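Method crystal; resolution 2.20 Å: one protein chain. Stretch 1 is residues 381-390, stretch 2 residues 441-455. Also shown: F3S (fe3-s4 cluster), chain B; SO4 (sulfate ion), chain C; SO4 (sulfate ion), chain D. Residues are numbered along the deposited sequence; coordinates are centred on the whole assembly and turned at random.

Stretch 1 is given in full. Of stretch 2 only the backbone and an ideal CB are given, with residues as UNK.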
# COMPACT_ATOMS: atom_id res chain seq x y z
N THR A 381 -2.84 -0.86 12.98
CA THR A 381 -1.65 -1.24 12.23
C THR A 381 -1.57 -0.53 10.89
O THR A 381 -2.57 -0.05 10.34
CB THR A 381 -1.54 -2.78 11.98
OG1 THR A 381 -2.33 -3.18 10.87
CG2 THR A 381 -1.98 -3.55 13.19
N GLN A 382 -0.36 -0.47 10.36
CA GLN A 382 -0.12 -0.16 8.96
C GLN A 382 -0.94 -1.13 8.09
O GLN A 382 -1.03 -2.32 8.37
CB GLN A 382 1.37 -0.33 8.67
CG GLN A 382 1.87 0.22 7.36
CD GLN A 382 3.38 0.18 7.27
OE1 GLN A 382 4.05 0.17 8.29
NE2 GLN A 382 3.91 0.12 6.06
N THR A 383 -1.50 -0.62 7.00
CA THR A 383 -2.43 -1.40 6.18
C THR A 383 -1.77 -2.50 5.37
O THR A 383 -2.44 -3.43 4.93
CB THR A 383 -3.18 -0.51 5.17
OG1 THR A 383 -2.24 0.09 4.26
CG2 THR A 383 -3.93 0.57 5.88
N THR A 384 -0.46 -2.39 5.18
CA THR A 384 0.28 -3.24 4.24
C THR A 384 1.29 -4.19 4.89
O THR A 384 2.19 -4.68 4.22
CB THR A 384 1.06 -2.36 3.28
OG1 THR A 384 1.77 -1.37 4.03
CG2 THR A 384 0.11 -1.66 2.29
N LEU A 385 1.14 -4.48 6.18
CA LEU A 385 2.08 -5.36 6.86
C LEU A 385 2.04 -6.80 6.33
O LEU A 385 1.10 -7.22 5.66
CB LEU A 385 1.79 -5.37 8.36
CG LEU A 385 1.97 -4.02 9.06
CD1 LEU A 385 1.74 -4.18 10.54
CD2 LEU A 385 3.37 -3.46 8.78
N SER A 386 3.10 -7.55 6.62
CA SER A 386 3.07 -9.00 6.55
C SER A 386 2.07 -9.48 7.58
O SER A 386 2.13 -9.07 8.74
CB SER A 386 4.44 -9.55 6.94
OG SER A 386 4.32 -10.90 7.34
N MET A 387 1.14 -10.34 7.18
CA MET A 387 0.18 -10.88 8.12
C MET A 387 0.89 -11.74 9.15
O MET A 387 0.44 -11.83 10.29
CB MET A 387 -0.87 -11.72 7.40
CG MET A 387 -1.75 -10.91 6.47
SD MET A 387 -3.18 -11.86 5.91
CE MET A 387 -2.46 -12.95 4.77
N ASP A 388 1.99 -12.36 8.76
CA ASP A 388 2.74 -13.22 9.67
C ASP A 388 3.44 -12.43 10.76
O ASP A 388 3.30 -12.75 11.93
CB ASP A 388 3.76 -14.03 8.90
CG ASP A 388 3.12 -14.85 7.79
OD1 ASP A 388 2.40 -15.83 8.11
OD2 ASP A 388 3.32 -14.50 6.60
N ASP A 389 4.19 -11.40 10.37
CA ASP A 389 4.84 -10.51 11.30
C ASP A 389 3.82 -9.83 12.19
O ASP A 389 4.00 -9.75 13.40
CB ASP A 389 5.61 -9.41 10.56
CG ASP A 389 6.95 -9.87 10.01
OD1 ASP A 389 7.39 -11.02 10.30
OD2 ASP A 389 7.58 -9.05 9.28
N CYS A 390 2.75 -9.34 11.58
CA CYS A 390 1.74 -8.60 12.34
C CYS A 390 1.18 -9.48 13.44
O CYS A 390 1.09 -9.06 14.60
CB CYS A 390 0.60 -8.09 11.45
SG CYS A 390 -0.47 -6.93 12.31
N UNK A 441 7.78 0.12 -2.40
CA UNK A 441 6.47 -0.35 -1.92
C UNK A 441 6.55 -1.41 -0.83
O UNK A 441 7.06 -2.52 -1.05
CB UNK A 441 5.67 -0.91 -3.09
N UNK A 442 5.98 -1.11 0.33
CA UNK A 442 6.04 -2.03 1.45
C UNK A 442 5.28 -3.33 1.15
O UNK A 442 5.80 -4.42 1.41
CB UNK A 442 5.47 -1.36 2.70
N UNK A 443 4.08 -3.25 0.60
CA UNK A 443 3.31 -4.48 0.39
C UNK A 443 3.98 -5.39 -0.64
O UNK A 443 3.86 -6.61 -0.56
CB UNK A 443 1.89 -4.14 -0.06
N UNK A 444 4.67 -4.80 -1.62
CA UNK A 444 5.47 -5.60 -2.56
C UNK A 444 6.54 -6.36 -1.78
O UNK A 444 6.69 -7.58 -1.91
CB UNK A 444 6.11 -4.72 -3.63
N UNK A 445 7.28 -5.64 -0.94
CA UNK A 445 8.34 -6.27 -0.18
C UNK A 445 7.78 -7.36 0.72
O UNK A 445 8.44 -8.38 0.93
CB UNK A 445 9.10 -5.23 0.65
N UNK A 446 6.56 -7.17 1.22
CA UNK A 446 5.97 -8.16 2.13
C UNK A 446 5.51 -9.39 1.36
O UNK A 446 5.39 -10.48 1.93
CB UNK A 446 4.80 -7.55 2.90
N UNK A 447 5.27 -9.25 0.06
CA UNK A 447 4.92 -10.41 -0.74
C UNK A 447 6.15 -11.29 -0.88
O UNK A 447 6.10 -12.50 -0.68
CB UNK A 447 4.38 -10.00 -2.11
N UNK A 448 7.27 -10.67 -1.24
CA UNK A 448 8.52 -11.40 -1.34
C UNK A 448 8.80 -12.14 -0.03
O UNK A 448 9.17 -13.33 -0.01
CB UNK A 448 9.67 -10.45 -1.68
N UNK A 449 8.63 -11.43 1.07
CA UNK A 449 8.91 -11.99 2.39
C UNK A 449 7.99 -13.17 2.70
O UNK A 449 8.42 -14.16 3.28
CB UNK A 449 8.76 -10.91 3.47
N UNK A 450 6.72 -13.06 2.32
CA UNK A 450 5.75 -14.12 2.61
C UNK A 450 6.20 -15.42 1.98
O UNK A 450 6.06 -16.48 2.58
CB UNK A 450 4.36 -13.74 2.11
N UNK A 451 6.72 -15.35 0.76
CA UNK A 451 7.24 -16.55 0.08
C UNK A 451 8.51 -17.08 0.76
O UNK A 451 8.70 -18.29 0.89
CB UNK A 451 7.53 -16.24 -1.39
N UNK A 452 9.40 -16.17 1.16
CA UNK A 452 10.68 -16.61 1.72
C UNK A 452 10.54 -17.34 3.05
O UNK A 452 11.21 -18.36 3.26
CB UNK A 452 11.60 -15.40 1.90
N UNK A 453 9.70 -16.84 3.95
CA UNK A 453 9.55 -17.52 5.25
C UNK A 453 8.80 -18.84 5.06
O UNK A 453 8.71 -19.65 5.98
CB UNK A 453 8.81 -16.63 6.25
N UNK A 454 8.28 -19.06 3.84
CA UNK A 454 7.70 -20.35 3.48
C UNK A 454 8.72 -21.19 2.67
O UNK A 454 8.38 -22.19 2.04
CB UNK A 454 6.41 -20.15 2.68
N UNK A 455 9.99 -20.77 2.74
CA UNK A 455 11.11 -21.51 2.17
C UNK A 455 11.16 -21.52 0.64
O UNK A 455 11.88 -22.31 0.05
CB UNK A 455 11.06 -22.95 2.67
FE1 F3S B . -4.50 -0.33 -1.65
FE3 F3S B . -5.83 1.10 0.21
FE4 F3S B . -4.79 -1.31 0.76
S1 F3S B . -4.25 1.79 -1.16
S2 F3S B . -3.00 -1.54 -0.54
S3 F3S B . -6.42 -0.82 -0.65
S4 F3S B . -4.84 0.44 2.08
S SO4 C . 2.94 0.78 0.15
O1 SO4 C . 2.04 1.59 0.97
O2 SO4 C . 2.76 1.11 -1.27
O3 SO4 C . 4.30 1.11 0.57
O4 SO4 C . 2.74 -0.66 0.33
S SO4 D . 0.18 -20.98 5.54
O1 SO4 D . -0.89 -21.96 5.66
O2 SO4 D . 0.85 -21.14 4.25
O3 SO4 D . -0.38 -19.63 5.63
O4 SO4 D . 1.15 -21.18 6.62

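Position 441 lies just before a helix, its CB beyond reach of stretch 1. An N-cap favours Ser, Thr, Asp or Asn, whose side chains can accept from a free backbone NH. It is Ser441, whose OG accepts from the backbone N of 444 (3.2 Å).

At 442 the bond from CA to CB points toward stretch 1, and the ideal CB lies 3.9 Å from Thr384 OG1 and 4.0 Å from Gln382 NE2. Little space remains, so Ala, Ser, Cys or perhaps Thr would suit. Ser442 is deposited; its OG stands 3.6 Å from both Thr384 OG1 and Gln382 NE2, a polar contact rather than a hydrogen bond.

Position 443 points sideways, its ideal CB 3.9 Å from Thr384 CG2, with a sulfate at the helix's first turn. A short donor such as Asn, Ser or Thr could reach that anion. Asn443 packs its CB against Thr384 CG2 (3.8 Å) and gives the sulfate (chain C) a hydrogen bond from ND2 to O4 (3.0 Å).

Positions 444, 445, 447, 448, 451 and 452 are out of reach of stretch 1; their helical backbone angles admit most residues other than Pro and Gly. They are Ala444, Lys445, Leu447, Val448, Ser451 and Gln452.

At 446 the ideal CB lies 4.1 Å from both Thr384 O and Ser386 N, facing backbone, while the carboxylate of Asp389 lies farther out. A long, flexible chain suits, Lys or Arg for the charge, Gln or Met for packing. Lys446 lays CG 3.6 Å from Thr384 O, and a water bridges its NZ (2.5 Å from the water O) to Asp389 OD2 (2.9 Å from the same O).

Position 449 points toward stretch 1, but no atom of stretch 1 lies within 5.5 Å of its ideal CB. A large residue with a terminal donor, Tyr, Lys or Arg, could span the gap to Asp389. Tyr449 donates from OH to Asp389 OD1 (2.9 Å), with Ser386 OG at its ring edge.

Position 450 points sideways, its ideal CB 4.7 Å from Asp388 OD2; Ala, Ser, Thr or Cys would fit. Ser450 has chi1 m, its OG donating to Lys446 O (2.7 Å).

Position 453 points toward Asp388 across open space, permitting many medium or long chains. Ile453 places CD1 3.5 Å from Asp388 OD2, a van der Waals contact.

From 454, directed sideways, a long cation could bend back to Asp388. Arg454 does: NH2 forms a very short salt bridge with Asp388 OD2 (2.5 Å), and NE donates to Ser450 O (2.9 Å).

Position 455 has positive phi, which Gly, Asn or Asp tolerates best; it is Asn455.

Stretch 2 441-455: SSNAKKLVYSSQIRN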
# COMPACT_ATOMS: atom_id res chain seq x y z
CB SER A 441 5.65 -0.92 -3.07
OG SER A 441 4.61 -1.72 -2.53
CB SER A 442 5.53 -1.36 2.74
OG SER A 442 5.22 -2.32 3.74
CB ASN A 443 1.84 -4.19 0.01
CG ASN A 443 1.67 -3.82 -1.45
OD1 ASN A 443 1.53 -4.68 -2.31
ND2 ASN A 443 1.68 -2.52 -1.73
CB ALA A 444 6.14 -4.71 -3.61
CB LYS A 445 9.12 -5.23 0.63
CG LYS A 445 10.07 -4.43 -0.26
CD LYS A 445 10.88 -3.42 0.52
CE LYS A 445 10.03 -2.26 0.97
NZ LYS A 445 10.88 -1.16 1.51
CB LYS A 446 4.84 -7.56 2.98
CG LYS A 446 5.29 -6.37 3.83
CD LYS A 446 6.44 -6.77 4.75
CE LYS A 446 7.25 -5.55 5.21
NZ LYS A 446 8.56 -5.98 5.85
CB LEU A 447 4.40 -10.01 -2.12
CG LEU A 447 2.96 -9.51 -2.12
CD1 LEU A 447 2.61 -8.97 -3.50
CD2 LEU A 447 2.01 -10.62 -1.75
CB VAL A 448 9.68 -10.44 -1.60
CG1 VAL A 448 11.04 -11.09 -1.23
CG2 VAL A 448 9.67 -10.02 -3.04
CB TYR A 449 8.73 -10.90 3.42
CG TYR A 449 8.96 -11.27 4.86
CD1 TYR A 449 10.25 -11.36 5.38
CD2 TYR A 449 7.90 -11.47 5.72
CE1 TYR A 449 10.47 -11.65 6.72
CE2 TYR A 449 8.10 -11.77 7.06
CZ TYR A 449 9.40 -11.86 7.55
OH TYR A 449 9.61 -12.15 8.88
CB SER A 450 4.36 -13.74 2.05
OG SER A 450 3.83 -12.60 2.71
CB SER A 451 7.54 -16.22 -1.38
OG SER A 451 8.16 -17.29 -2.06
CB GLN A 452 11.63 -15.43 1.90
CG GLN A 452 12.08 -14.81 0.62
CD GLN A 452 12.84 -13.52 0.86
OE1 GLN A 452 12.38 -12.66 1.61
NE2 GLN A 452 14.00 -13.39 0.25
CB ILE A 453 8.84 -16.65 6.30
CG1 ILE A 453 7.44 -16.27 5.83
CG2 ILE A 453 9.62 -15.37 6.53
CD1 ILE A 453 6.66 -15.56 6.92
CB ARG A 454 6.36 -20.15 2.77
CG ARG A 454 5.16 -20.25 3.73
CD ARG A 454 3.83 -19.51 3.20
NE ARG A 454 3.97 -18.14 3.63
CZ ARG A 454 3.31 -17.55 4.62
NH1 ARG A 454 2.35 -18.16 5.28
NH2 ARG A 454 3.63 -16.31 4.91
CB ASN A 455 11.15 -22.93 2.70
CG ASN A 455 11.28 -22.97 4.20
OD1 ASN A 455 11.87 -22.08 4.81
ND2 ASN A 455 10.73 -24.00 4.80
O HOH W 1 8.77 -8.25 6.80
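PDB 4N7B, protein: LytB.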